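PDB 7BVE: integral membrane indolylacetylinositol arabinosyltransferase EmbC from Mycolicibacterium smegmatis, which probably transfers arabinose units during synthesis of mycobacterial cell-wall arabinan, working as a membrane-embedded arabinosyltransferase that ethambutol binds. Local coordinates for residues 499-504 / 563-568; 303-308 / 486-491; 342-347 / 392-397. All blocks are in the same frame, centred on the assembly; numbering follows the deposited sequence.

Contact 1: 499-504 / 563-568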
ATOM      1  N   PHE A 499      -7.336  11.641   7.212  1.00 15.07           N
ATOM      2  CA  PHE A 499      -7.412  10.214   7.472  1.00 15.07           C
ATOM      3  C   PHE A 499      -6.560   9.392   6.520  1.00 15.07           C
ATOM      4  O   PHE A 499      -6.545   8.164   6.626  1.00 15.07           O
ATOM      5  CB  PHE A 499      -8.870   9.738   7.444  1.00 15.07           C
ATOM      6  CG  PHE A 499      -9.635  10.111   6.203  1.00 15.07           C
ATOM      7  CD1 PHE A 499      -9.582   9.325   5.070  1.00 15.07           C
ATOM      8  CD2 PHE A 499     -10.438  11.233   6.189  1.00 15.07           C
ATOM      9  CE1 PHE A 499     -10.290   9.664   3.946  1.00 15.07           C
ATOM     10  CE2 PHE A 499     -11.157  11.567   5.070  1.00 15.07           C
ATOM     11  CZ  PHE A 499     -11.076  10.786   3.949  1.00 15.07           C
ATOM     12  N   ASP A 500      -5.848  10.039   5.600  1.00 15.07           N
ATOM     13  CA  ASP A 500      -4.910   9.374   4.713  1.00 15.07           C
ATOM     14  C   ASP A 500      -3.486   9.428   5.239  1.00 15.07           C
ATOM     15  O   ASP A 500      -2.542   9.263   4.467  1.00 15.07           O
ATOM     16  CB  ASP A 500      -4.981   9.993   3.324  1.00 15.07           C
ATOM     17  CG  ASP A 500      -6.272   9.677   2.624  1.00 15.07           C
ATOM     18  OD1 ASP A 500      -6.825   8.594   2.880  1.00 15.07           O
ATOM     19  OD2 ASP A 500      -6.750  10.509   1.830  1.00 15.07           O
ATOM     20  N   GLU A 501      -3.319   9.639   6.544  1.00 15.07           N
ATOM     21  CA  GLU A 501      -2.003   9.740   7.161  1.00 15.07           C
ATOM     22  C   GLU A 501      -1.252   8.415   7.164  1.00 15.07           C
ATOM     23  O   GLU A 501      -0.021   8.414   7.236  1.00 15.07           O
ATOM     24  CB  GLU A 501      -2.180  10.324   8.570  1.00 15.07           C
ATOM     25  CG  GLU A 501      -0.987  10.336   9.529  1.00 15.07           C
ATOM     26  CD  GLU A 501       0.229  11.100   9.024  1.00 15.07           C
ATOM     27  OE1 GLU A 501       0.091  11.998   8.180  1.00 15.07           O
ATOM     28  OE2 GLU A 501       1.337  10.807   9.499  1.00 15.07           O
ATOM     29  N   HIS A 502      -1.949   7.291   6.996  1.00 15.07           N
ATOM     30  CA  HIS A 502      -1.274   6.002   6.908  1.00 15.07           C
ATOM     31  C   HIS A 502      -0.461   5.840   5.630  1.00 15.07           C
ATOM     32  O   HIS A 502       0.363   4.930   5.556  1.00 15.07           O
ATOM     33  CB  HIS A 502      -2.288   4.865   7.003  1.00 15.07           C
ATOM     34  CG  HIS A 502      -3.234   4.795   5.847  1.00 15.07           C
ATOM     35  ND1 HIS A 502      -4.397   5.528   5.790  1.00 15.07           N
ATOM     36  CD2 HIS A 502      -3.181   4.086   4.698  1.00 15.07           C
ATOM     37  CE1 HIS A 502      -5.024   5.269   4.658  1.00 15.07           C
ATOM     38  NE2 HIS A 502      -4.305   4.399   3.975  1.00 15.07           N
ATOM     39  N   ILE A 503      -0.668   6.697   4.627  1.00 15.07           N
ATOM     40  CA  ILE A 503       0.029   6.570   3.351  1.00 15.07           C
ATOM     41  C   ILE A 503       1.495   6.955   3.484  1.00 15.07           C
ATOM     42  O   ILE A 503       2.358   6.362   2.828  1.00 15.07           O
ATOM     43  CB  ILE A 503      -0.723   7.399   2.292  1.00 15.07           C
ATOM     44  CG1 ILE A 503      -2.084   6.764   2.043  1.00 15.07           C
ATOM     45  CG2 ILE A 503       0.020   7.496   0.984  1.00 15.07           C
ATOM     46  CD1 ILE A 503      -2.986   7.568   1.170  1.00 15.07           C
ATOM     47  N   ARG A 504       1.812   7.900   4.371  1.00 15.07           N
ATOM     48  CA  ARG A 504       3.206   8.246   4.641  1.00 15.07           C
ATOM     49  C   ARG A 504       3.968   7.069   5.243  1.00 15.07           C
ATOM     50  O   ARG A 504       5.104   6.777   4.845  1.00 15.07           O
ATOM     51  CB  ARG A 504       3.254   9.462   5.563  1.00 15.07           C
ATOM     52  CG  ARG A 504       4.640   9.898   5.936  1.00 15.07           C
ATOM     53  CD  ARG A 504       4.661  11.135   6.809  1.00 15.07           C
ATOM     54  NE  ARG A 504       4.361  12.373   6.101  1.00 15.07           N
ATOM     55  CZ  ARG A 504       3.333  13.161   6.366  1.00 15.07           C
ATOM     56  NH1 ARG A 504       2.488  12.850   7.333  1.00 15.07           N
ATOM     57  NH2 ARG A 504       3.149  14.266   5.669  1.00 15.07           N
ATOM     58  N   LEU A 563       1.246  14.795  15.893  1.00 15.07           N
ATOM     59  CA  LEU A 563      -0.187  14.905  15.626  1.00 15.07           C
ATOM     60  C   LEU A 563      -0.495  15.990  14.604  1.00 15.07           C
ATOM     61  O   LEU A 563      -1.434  15.855  13.819  1.00 15.07           O
ATOM     62  CB  LEU A 563      -0.964  15.163  16.911  1.00 15.07           C
ATOM     63  CG  LEU A 563      -1.043  13.987  17.874  1.00 15.07           C
ATOM     64  CD1 LEU A 563      -1.750  14.408  19.140  1.00 15.07           C
ATOM     65  CD2 LEU A 563      -1.756  12.830  17.218  1.00 15.07           C
ATOM     66  N   ALA A 564       0.270  17.076  14.601  1.00 15.07           N
ATOM     67  CA  ALA A 564       0.004  18.158  13.666  1.00 15.07           C
ATOM     68  C   ALA A 564       0.466  17.830  12.261  1.00 15.07           C
ATOM     69  O   ALA A 564      -0.049  18.410  11.307  1.00 15.07           O
ATOM     70  CB  ALA A 564       0.675  19.441  14.143  1.00 15.07           C
ATOM     71  N   MET A 565       1.411  16.916  12.112  1.00 15.32           N
ATOM     72  CA  MET A 565       1.892  16.552  10.788  1.00 15.32           C
ATOM     73  C   MET A 565       0.816  15.782   9.930  1.00 15.32           C
ATOM     74  O   MET A 565       1.015  15.571   8.736  1.00 15.32           O
ATOM     75  CB  MET A 565       3.173  15.738  10.965  1.00 15.32           C
ATOM     76  CG  MET A 565       4.047  15.565   9.738  1.00 15.32           C
ATOM     77  SD  MET A 565       5.491  14.563  10.105  1.00 15.32           S
ATOM     78  CE  MET A 565       4.697  12.993  10.413  1.00 15.32           C
ATOM     79  N   MET A 566      -0.346  15.374  10.433  1.00 15.61           N
ATOM     80  CA  MET A 566      -1.326  14.677   9.603  1.00 15.61           C
ATOM     81  C   MET A 566      -2.190  15.614   8.775  1.00 15.61           C
ATOM     82  O   MET A 566      -2.950  15.135   7.934  1.00 15.61           O
ATOM     83  CB  MET A 566      -2.249  13.796  10.443  1.00 15.61           C
ATOM     84  CG  MET A 566      -3.181  14.553  11.352  1.00 15.61           C
ATOM     85  SD  MET A 566      -4.338  13.499  12.242  1.00 15.61           S
ATOM     86  CE  MET A 566      -3.254  12.655  13.379  1.00 15.61           C
ATOM     87  N   PHE A 567      -2.106  16.924   8.990  1.00 15.64           N
ATOM     88  CA  PHE A 567      -2.913  17.889   8.257  1.00 15.64           C
ATOM     89  C   PHE A 567      -2.154  18.528   7.104  1.00 15.64           C
ATOM     90  O   PHE A 567      -2.443  19.665   6.732  1.00 15.64           O
ATOM     91  CB  PHE A 567      -3.442  18.965   9.201  1.00 15.64           C
ATOM     92  CG  PHE A 567      -4.433  18.457  10.194  1.00 15.64           C
ATOM     93  CD1 PHE A 567      -5.742  18.220   9.822  1.00 15.64           C
ATOM     94  CD2 PHE A 567      -4.065  18.233  11.502  1.00 15.64           C
ATOM     95  CE1 PHE A 567      -6.661  17.754  10.733  1.00 15.64           C
ATOM     96  CE2 PHE A 567      -4.979  17.767  12.419  1.00 15.64           C
ATOM     97  CZ  PHE A 567      -6.279  17.528  12.031  1.00 15.64           C
ATOM     98  N   THR A 568      -1.214  17.848   6.553  1.00 15.07           N
ATOM     99  CA  THR A 568      -0.510  18.313   5.373  1.00 15.07           C
ATOM    100  C   THR A 568      -1.158  17.736   4.119  1.00 15.07           C
ATOM    101  O   THR A 568      -1.680  16.620   4.148  1.00 15.07           O
ATOM    102  CB  THR A 568       0.962  17.902   5.424  1.00 15.07           C
ATOM    103  OG1 THR A 568       1.062  16.477   5.418  1.00 15.07           O
ATOM    104  CG2 THR A 568       1.608  18.427   6.681  1.00 15.07           C
TER
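Within the GT-C membrane domain, segment 499-504, which runs into helix 502-508, meets segment 563-568, which comes off helix 548-564, and Arg504 joins the two. This residue lies on the buried, closely packed side. Its CG is anti to the backbone N (chi1 179°), and the chain bends at chi3, presenting the guanidinium edge to 563-568. Arg504 NH2 donates to Thr568 OG1 at 3.1 Å, the acceptor lying almost in the guanidinium plane. Arg504 NH1 forms a 2.7 Å salt bridge with OE1 of Glu501, consistent with both groups being charged. Met565 CG sits 3.8 Å above the plane of the Arg504 guanidinium, displaced toward its rim, while Arg504 NE hydrogen-bonds to Trp572 O, from the ethambutol pocket. The Glu501-Met566 side is less buried, both residues being partly exposed. Glu501, bent at chi2, crosses Met566 nearly perpendicularly; Glu501 OE1 comes to 3.3 Å from Met566 CA and Glu501 CG to 3.8 Å from Met566 CB, whereas the thioether end leads away from 499-504; Met566 also packs on Phe614 of the second subunit. Between these regions, Arg504 NH1 makes a weak, bent hydrogen bond to Met565 O, 3.4 Å long with 144° at the hydrogen.

Contact 2: 303-308 / 486-491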
ATOM      1  N   PHE A 303      -1.131  25.903 -13.745  1.00 15.07           N
ATOM      2  CA  PHE A 303      -1.611  26.978 -14.618  1.00 15.07           C
ATOM      3  C   PHE A 303      -0.956  28.329 -14.348  1.00 15.07           C
ATOM      4  O   PHE A 303      -1.495  29.368 -14.716  1.00 15.07           O
ATOM      5  CB  PHE A 303      -3.131  27.090 -14.509  1.00 15.07           C
ATOM      6  CG  PHE A 303      -3.860  25.908 -15.064  1.00 15.07           C
ATOM      7  CD1 PHE A 303      -3.457  25.316 -16.223  1.00 15.07           C
ATOM      8  CD2 PHE A 303      -4.847  25.295 -14.335  1.00 15.07           C
ATOM      9  CE1 PHE A 303      -4.117  24.212 -16.691  1.00 15.07           C
ATOM     10  CE2 PHE A 303      -5.484  24.175 -14.798  1.00 15.07           C
ATOM     11  CZ  PHE A 303      -5.114  23.641 -15.975  1.00 15.07           C
ATOM     12  N   GLY A 304       0.203  28.347 -13.701  1.00 15.07           N
ATOM     13  CA  GLY A 304       0.855  29.608 -13.420  1.00 15.07           C
ATOM     14  C   GLY A 304       0.379  30.315 -12.178  1.00 15.07           C
ATOM     15  O   GLY A 304       0.692  31.492 -11.996  1.00 15.07           O
ATOM     16  N   THR A 305      -0.358  29.589 -11.328  1.00 15.07           N
ATOM     17  CA  THR A 305      -0.840  30.127 -10.026  1.00 15.07           C
ATOM     18  C   THR A 305       0.385  30.248  -9.112  1.00 15.07           C
ATOM     19  O   THR A 305       1.232  29.334  -9.158  1.00 15.07           O
ATOM     20  CB  THR A 305      -1.922  29.227  -9.419  1.00 15.07           C
ATOM     21  OG1 THR A 305      -1.408  27.897  -9.352  1.00 15.07           O
ATOM     22  CG2 THR A 305      -3.210  29.238 -10.214  1.00 15.07           C
ATOM     23  N   PRO A 306       0.531  31.312  -8.292  1.00 15.07           N
ATOM     24  CA  PRO A 306       1.731  31.496  -7.480  1.00 15.07           C
ATOM     25  C   PRO A 306       1.763  30.562  -6.276  1.00 15.07           C
ATOM     26  O   PRO A 306       0.786  29.912  -5.932  1.00 15.07           O
ATOM     27  CB  PRO A 306       1.623  32.947  -7.048  1.00 15.07           C
ATOM     28  CG  PRO A 306       0.192  33.208  -7.020  1.00 15.07           C
ATOM     29  CD  PRO A 306      -0.381  32.447  -8.140  1.00 15.07           C
ATOM     30  N   GLU A 307       2.934  30.499  -5.645  1.00 15.07           N
ATOM     31  CA  GLU A 307       3.097  29.963  -4.294  1.00 15.07           C
ATOM     32  C   GLU A 307       2.527  31.010  -3.346  1.00 15.07           C
ATOM     33  O   GLU A 307       3.191  31.977  -2.966  1.00 15.07           O
ATOM     34  CB  GLU A 307       4.564  29.694  -4.007  1.00 15.07           C
ATOM     35  CG  GLU A 307       5.172  28.642  -4.880  1.00 15.07           C
ATOM     36  CD  GLU A 307       4.712  27.248  -4.527  1.00 15.07           C
ATOM     37  OE1 GLU A 307       4.482  26.979  -3.331  1.00 15.07           O
ATOM     38  OE2 GLU A 307       4.582  26.412  -5.441  1.00 15.07           O
ATOM     39  N   SER A 308       1.259  30.824  -2.985  1.00 15.07           N
ATOM     40  CA  SER A 308       0.471  31.991  -2.611  1.00 15.07           C
ATOM     41  C   SER A 308       0.788  32.484  -1.196  1.00 15.07           C
ATOM     42  O   SER A 308       1.215  33.634  -1.089  1.00 15.07           O
ATOM     43  CB  SER A 308      -1.024  31.732  -2.872  1.00 15.07           C
ATOM     44  OG  SER A 308      -1.289  31.486  -4.239  1.00 15.07           O
ATOM     45  N   SER A 486      -5.588  29.126  -3.732  1.00 15.07           N
ATOM     46  CA  SER A 486      -5.485  27.999  -2.809  1.00 15.07           C
ATOM     47  C   SER A 486      -6.657  27.042  -2.958  1.00 15.07           C
ATOM     48  O   SER A 486      -6.469  25.816  -2.943  1.00 15.07           O
ATOM     49  CB  SER A 486      -5.396  28.511  -1.379  1.00 15.07           C
ATOM     50  OG  SER A 486      -4.228  29.289  -1.206  1.00 15.07           O
ATOM     51  N   SER A 487      -7.868  27.583  -3.131  1.00 15.07           N
ATOM     52  CA  SER A 487      -9.034  26.742  -3.393  1.00 15.07           C
ATOM     53  C   SER A 487      -8.889  25.984  -4.707  1.00 15.07           C
ATOM     54  O   SER A 487      -9.259  24.807  -4.800  1.00 15.07           O
ATOM     55  CB  SER A 487     -10.292  27.601  -3.418  1.00 15.07           C
ATOM     56  OG  SER A 487     -10.491  28.241  -2.175  1.00 15.07           O
ATOM     57  N   PHE A 488      -8.299  26.626  -5.715  1.00 15.07           N
ATOM     58  CA  PHE A 488      -8.121  25.997  -7.017  1.00 15.07           C
ATOM     59  C   PHE A 488      -7.055  24.907  -6.984  1.00 15.07           C
ATOM     60  O   PHE A 488      -7.223  23.862  -7.616  1.00 15.07           O
ATOM     61  CB  PHE A 488      -7.780  27.079  -8.034  1.00 15.07           C
ATOM     62  CG  PHE A 488      -7.637  26.586  -9.428  1.00 15.07           C
ATOM     63  CD1 PHE A 488      -8.745  26.189 -10.148  1.00 15.07           C
ATOM     64  CD2 PHE A 488      -6.402  26.562 -10.039  1.00 15.07           C
ATOM     65  CE1 PHE A 488      -8.618  25.749 -11.433  1.00 15.07           C
ATOM     66  CE2 PHE A 488      -6.278  26.124 -11.321  1.00 15.07           C
ATOM     67  CZ  PHE A 488      -7.388  25.719 -12.019  1.00 15.07           C
ATOM     68  N   LYS A 489      -5.955  25.128  -6.253  1.00 15.07           N
ATOM     69  CA  LYS A 489      -4.935  24.091  -6.105  1.00 15.07           C
ATOM     70  C   LYS A 489      -5.463  22.898  -5.333  1.00 15.07           C
ATOM     71  O   LYS A 489      -5.074  21.759  -5.600  1.00 15.07           O
ATOM     72  CB  LYS A 489      -3.709  24.634  -5.385  1.00 15.07           C
ATOM     73  CG  LYS A 489      -2.889  25.599  -6.154  1.00 15.07           C
ATOM     74  CD  LYS A 489      -1.727  26.023  -5.311  1.00 15.07           C
ATOM     75  CE  LYS A 489      -0.908  27.056  -6.014  1.00 15.07           C
ATOM     76  NZ  LYS A 489       0.224  27.476  -5.167  1.00 15.07           N
ATOM     77  N   SER A 490      -6.323  23.143  -4.343  1.00 15.07           N
ATOM     78  CA  SER A 490      -6.944  22.034  -3.631  1.00 15.07           C
ATOM     79  C   SER A 490      -7.915  21.276  -4.525  1.00 15.07           C
ATOM     80  O   SER A 490      -8.042  20.054  -4.414  1.00 15.07           O
ATOM     81  CB  SER A 490      -7.656  22.548  -2.389  1.00 15.07           C
ATOM     82  OG  SER A 490      -8.307  21.491  -1.717  1.00 15.07           O
ATOM     83  N   ALA A 491      -8.605  21.984  -5.423  1.00 15.07           N
ATOM     84  CA  ALA A 491      -9.550  21.320  -6.315  1.00 15.07           C
ATOM     85  C   ALA A 491      -8.840  20.498  -7.381  1.00 15.07           C
ATOM     86  O   ALA A 491      -9.294  19.404  -7.726  1.00 15.07           O
ATOM     87  CB  ALA A 491     -10.465  22.349  -6.968  1.00 15.07           C
TER
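A loop-on-helix contact in the GT-C domain sets the irregular segment 303-308, between helices 281-293 and 314-320, against one side of helix 479-492. Two consecutive helix residues carry it, and their first torsions send them different ways. Phe488 has CG anti to the backbone N (chi1 -177°), which brings its ring to Phe303. The two rings meet rim to rim, Phe303 CD2 lying 3.4 Å from Phe488 CE2, with centroids 5.8 Å apart and planes inclined at 39°; neither covers the face of the other, so this is no stack. Phe303 also makes an edge-to-face contact with Tyr63, and Phe488 reaches Leu1071 and Leu1073 near the C terminus. Lys489 instead has CG anti to its carbonyl carbon, and the chain is fully extended beyond CG, laid out toward the loop. Its CE meets Thr305 OG1 tip to tip at 3.5 Å; that hydroxyl is hydrogen-bonded to Trp302 O. Glu307, which touches the bound ethambutol, brings OE2 to 4.5 Å from Lys489 NZ, beyond a salt bridge but near enough that a weak electrostatic attraction is plausible. The ammonium hydrogen-bonds to Pro306 O, which also accepts from Ser308 OG at 3.1 Å. Both donors sit above the carbonyl plane, Lys489 NZ closing to 2.6 Å from Pro306 O at a C=O...N angle of 139°.

Contact 3: 342-347 / 392-397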
ATOM      1  N   TRP A 342      23.339  22.257  15.342  1.00 15.07           N
ATOM      2  CA  TRP A 342      24.076  21.469  16.335  1.00 15.07           C
ATOM      3  C   TRP A 342      24.692  22.330  17.436  1.00 15.07           C
ATOM      4  O   TRP A 342      24.775  21.900  18.589  1.00 15.07           O
ATOM      5  CB  TRP A 342      25.152  20.626  15.663  1.00 15.07           C
ATOM      6  CG  TRP A 342      26.113  20.004  16.641  1.00 15.07           C
ATOM      7  CD1 TRP A 342      27.419  20.347  16.800  1.00 15.07           C
ATOM      8  CD2 TRP A 342      25.840  19.005  17.636  1.00 15.07           C
ATOM      9  NE1 TRP A 342      27.982  19.605  17.805  1.00 15.07           N
ATOM     10  CE2 TRP A 342      27.038  18.770  18.332  1.00 15.07           C
ATOM     11  CE3 TRP A 342      24.708  18.265  17.990  1.00 15.07           C
ATOM     12  CZ2 TRP A 342      27.133  17.849  19.362  1.00 15.07           C
ATOM     13  CZ3 TRP A 342      24.806  17.358  19.016  1.00 15.07           C
ATOM     14  CH2 TRP A 342      26.014  17.138  19.676  1.00 15.07           C
ATOM     15  N   TRP A 343      25.120  23.550  17.118  1.00 15.07           N
ATOM     16  CA  TRP A 343      25.685  24.393  18.169  1.00 15.07           C
ATOM     17  C   TRP A 343      24.598  24.915  19.114  1.00 15.07           C
ATOM     18  O   TRP A 343      24.836  25.069  20.320  1.00 15.07           O
ATOM     19  CB  TRP A 343      26.528  25.495  17.517  1.00 15.07           C
ATOM     20  CG  TRP A 343      27.879  24.934  17.053  1.00 15.07           C
ATOM     21  CD1 TRP A 343      28.115  24.078  15.996  1.00 15.07           C
ATOM     22  CD2 TRP A 343      29.164  25.240  17.590  1.00 15.07           C
ATOM     23  NE1 TRP A 343      29.441  23.792  15.888  1.00 15.07           N
ATOM     24  CE2 TRP A 343      30.117  24.496  16.845  1.00 15.07           C
ATOM     25  CE3 TRP A 343      29.606  26.054  18.643  1.00 15.07           C
ATOM     26  CZ2 TRP A 343      31.463  24.554  17.107  1.00 15.07           C
ATOM     27  CZ3 TRP A 343      30.941  26.106  18.885  1.00 15.07           C
ATOM     28  CH2 TRP A 343      31.856  25.359  18.121  1.00 15.07           C
ATOM     29  N   VAL A 344      23.372  25.087  18.609  1.00 15.07           N
ATOM     30  CA  VAL A 344      22.231  25.398  19.469  1.00 15.07           C
ATOM     31  C   VAL A 344      21.856  24.199  20.338  1.00 15.07           C
ATOM     32  O   VAL A 344      21.550  24.360  21.522  1.00 15.07           O
ATOM     33  CB  VAL A 344      21.045  25.902  18.617  1.00 15.07           C
ATOM     34  CG1 VAL A 344      19.754  25.911  19.382  1.00 15.07           C
ATOM     35  CG2 VAL A 344      21.302  27.313  18.162  1.00 15.07           C
ATOM     36  N   ILE A 345      21.911  22.980  19.788  1.00 18.80           N
ATOM     37  CA  ILE A 345      21.597  21.786  20.584  1.00 18.80           C
ATOM     38  C   ILE A 345      22.619  21.580  21.699  1.00 18.80           C
ATOM     39  O   ILE A 345      22.261  21.375  22.861  1.00 18.80           O
ATOM     40  CB  ILE A 345      21.497  20.537  19.688  1.00 18.80           C
ATOM     41  CG1 ILE A 345      20.216  20.544  18.867  1.00 18.80           C
ATOM     42  CG2 ILE A 345      21.574  19.260  20.495  1.00 18.80           C
ATOM     43  CD1 ILE A 345      20.164  19.443  17.858  1.00 18.80           C
ATOM     44  N   SER A 346      23.902  21.647  21.373  1.00 15.07           N
ATOM     45  CA  SER A 346      24.915  21.316  22.362  1.00 15.07           C
ATOM     46  C   SER A 346      25.216  22.443  23.342  1.00 15.07           C
ATOM     47  O   SER A 346      25.724  22.161  24.428  1.00 15.07           O
ATOM     48  CB  SER A 346      26.201  20.894  21.665  1.00 15.07           C
ATOM     49  OG  SER A 346      26.762  21.961  20.932  1.00 15.07           O
ATOM     50  N   ARG A 347      24.936  23.707  23.003  1.00 15.07           N
ATOM     51  CA  ARG A 347      25.254  24.797  23.916  1.00 15.07           C
ATOM     52  C   ARG A 347      24.064  25.362  24.669  1.00 15.07           C
ATOM     53  O   ARG A 347      24.266  26.047  25.672  1.00 15.07           O
ATOM     54  CB  ARG A 347      25.931  25.956  23.175  1.00 15.07           C
ATOM     55  CG  ARG A 347      27.437  25.948  23.197  1.00 15.07           C
ATOM     56  CD  ARG A 347      28.009  24.883  22.313  1.00 15.07           C
ATOM     57  NE  ARG A 347      29.461  24.996  22.217  1.00 15.07           N
ATOM     58  CZ  ARG A 347      30.224  24.101  21.632  1.00 15.07           C
ATOM     59  NH1 ARG A 347      29.690  23.029  21.071  1.00 15.07           N
ATOM     60  NH2 ARG A 347      31.532  24.274  21.586  1.00 15.07           N
ATOM     61  N   ILE A 392      11.894  25.553  14.899  1.00 15.07           N
ATOM     62  CA  ILE A 392      11.307  24.886  16.063  1.00 15.07           C
ATOM     63  C   ILE A 392      12.260  24.931  17.252  1.00 15.07           C
ATOM     64  O   ILE A 392      11.840  25.191  18.394  1.00 15.07           O
ATOM     65  CB  ILE A 392      10.900  23.445  15.705  1.00 15.07           C
ATOM     66  CG1 ILE A 392       9.722  23.449  14.747  1.00 15.07           C
ATOM     67  CG2 ILE A 392      10.504  22.659  16.918  1.00 15.07           C
ATOM     68  CD1 ILE A 392       9.415  22.100  14.180  1.00 15.07           C
ATOM     69  N   LEU A 393      13.561  24.728  17.005  1.00 15.07           N
ATOM     70  CA  LEU A 393      14.530  24.862  18.096  1.00 15.07           C
ATOM     71  C   LEU A 393      14.595  26.277  18.649  1.00 15.07           C
ATOM     72  O   LEU A 393      14.631  26.466  19.866  1.00 15.07           O
ATOM     73  CB  LEU A 393      15.921  24.436  17.663  1.00 15.07           C
ATOM     74  CG  LEU A 393      16.235  22.963  17.696  1.00 15.07           C
ATOM     75  CD1 LEU A 393      17.646  22.849  17.278  1.00 15.07           C
ATOM     76  CD2 LEU A 393      16.066  22.472  19.105  1.00 15.07           C
ATOM     77  N   LEU A 394      14.625  27.285  17.779  1.00 15.07           N
ATOM     78  CA  LEU A 394      14.722  28.653  18.277  1.00 15.07           C
ATOM     79  C   LEU A 394      13.439  29.109  18.957  1.00 15.07           C
ATOM     80  O   LEU A 394      13.497  29.913  19.894  1.00 15.07           O
ATOM     81  CB  LEU A 394      15.094  29.602  17.149  1.00 15.07           C
ATOM     82  CG  LEU A 394      16.504  29.436  16.596  1.00 15.07           C
ATOM     83  CD1 LEU A 394      16.715  30.374  15.436  1.00 15.07           C
ATOM     84  CD2 LEU A 394      17.521  29.683  17.676  1.00 15.07           C
ATOM     85  N   THR A 395      12.286  28.574  18.544  1.00 15.07           N
ATOM     86  CA  THR A 395      11.036  28.864  19.239  1.00 15.07           C
ATOM     87  C   THR A 395      11.047  28.295  20.650  1.00 15.07           C
ATOM     88  O   THR A 395      10.713  28.997  21.614  1.00 15.07           O
ATOM     89  CB  THR A 395       9.857  28.304  18.449  1.00 15.07           C
ATOM     90  OG1 THR A 395       9.871  28.841  17.126  1.00 15.07           O
ATOM     91  CG2 THR A 395       8.562  28.692  19.096  1.00 15.07           C
ATOM     92  N   TRP A 396      11.459  27.028  20.797  1.00 15.07           N
ATOM     93  CA  TRP A 396      11.519  26.424  22.127  1.00 15.07           C
ATOM     94  C   TRP A 396      12.563  27.096  23.009  1.00 15.07           C
ATOM     95  O   TRP A 396      12.343  27.265  24.210  1.00 15.07           O
ATOM     96  CB  TRP A 396      11.824  24.934  22.027  1.00 15.07           C
ATOM     97  CG  TRP A 396      11.812  24.241  23.363  1.00 15.07           C
ATOM     98  CD1 TRP A 396      10.728  23.941  24.115  1.00 15.07           C
ATOM     99  CD2 TRP A 396      12.947  23.823  24.126  1.00 15.07           C
ATOM    100  NE1 TRP A 396      11.099  23.325  25.275  1.00 15.07           N
ATOM    101  CE2 TRP A 396      12.461  23.248  25.312  1.00 15.07           C
ATOM    102  CE3 TRP A 396      14.325  23.877  23.920  1.00 15.07           C
ATOM    103  CZ2 TRP A 396      13.300  22.723  26.280  1.00 15.07           C
ATOM    104  CZ3 TRP A 396      15.153  23.369  24.888  1.00 15.07           C
ATOM    105  CH2 TRP A 396      14.642  22.799  26.055  1.00 15.07           C
ATOM    106  N   CYS A 397      13.686  27.522  22.430  1.00 15.07           N
ATOM    107  CA  CYS A 397      14.727  28.160  23.230  1.00 15.07           C
ATOM    108  C   CYS A 397      14.316  29.553  23.685  1.00 15.07           C
ATOM    109  O   CYS A 397      14.600  29.940  24.823  1.00 15.07           O
ATOM    110  CB  CYS A 397      16.035  28.216  22.450  1.00 15.07           C
ATOM    111  SG  CYS A 397      16.803  26.615  22.181  1.00 15.07           S
TER
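Val344 loses the most surface here, followed by Leu393, and Ile345 supplies the shortest approach. All three belong to a sparse apolar interface between helices 332-349 and 385-405, with no hydrogen bond across it. The segment axes stay 10.9 Å apart at closest and run in broadly the same direction, crossing at 32°. The backbones are nearest where Val344 CA stands 7.8 Å from Leu393 CA, so methyl groups and a sulfur bridge the gap.

Val344 points toward the partner helix and divides its two methyls between different neighbours. CG1, anti to the backbone N (chi1 166°), meets Cys397 SG at 4.1 Å and, a little farther off, Leu393 CD1. CG2, beside the backbone N, faces Leu394 CD2 at 4.5 Å. The valine thus spans a full turn of helix 385-405, touching Leu393 and Cys397, four residues apart.

Leu393 also projects across the gap, with CG anti to its carbonyl carbon and CD1 serving as its contact atom. Ile345 crosses it at about a right angle and puts CG1, rather than the terminal methyl, 3.8 Å from Leu393 CD1. This approach lies beside the valine contacts and widens the apolar patch.

The surrounding helices continue the packing of this membrane domain. Ile345 and Trp342 lean on Phe371 of helix 361-378, Trp396 packs against Pro550 and Ile557 of helix 548-564, and Leu393 also touches Cys341 of helix 332-349, about one turn before Val344 and Ile345.

Followed from the N terminus, segment 303-308 comes first, but its partner 486-491 arrives only after 177 intervening residues, 120 of them helical; contact 2 thereby ties the loop between helices 281-293 and 314-320 to helix 479-492. Contact 3 forms and closes within that excursion, joining helices 332-349 and 385-405 across 44 residues. Contact 1 opens after contact 2 has closed, and after 58 intervening residues 563-568 completes contact 1. Thus contact 3 nests within contact 2, contact 1 stands in series with both, and none cross. Helix 548-564 relates contacts 1 and 3: it runs into segment 563-568 of contact 1 and packs on Trp396 of contact 3; their centres are about 26 Å apart.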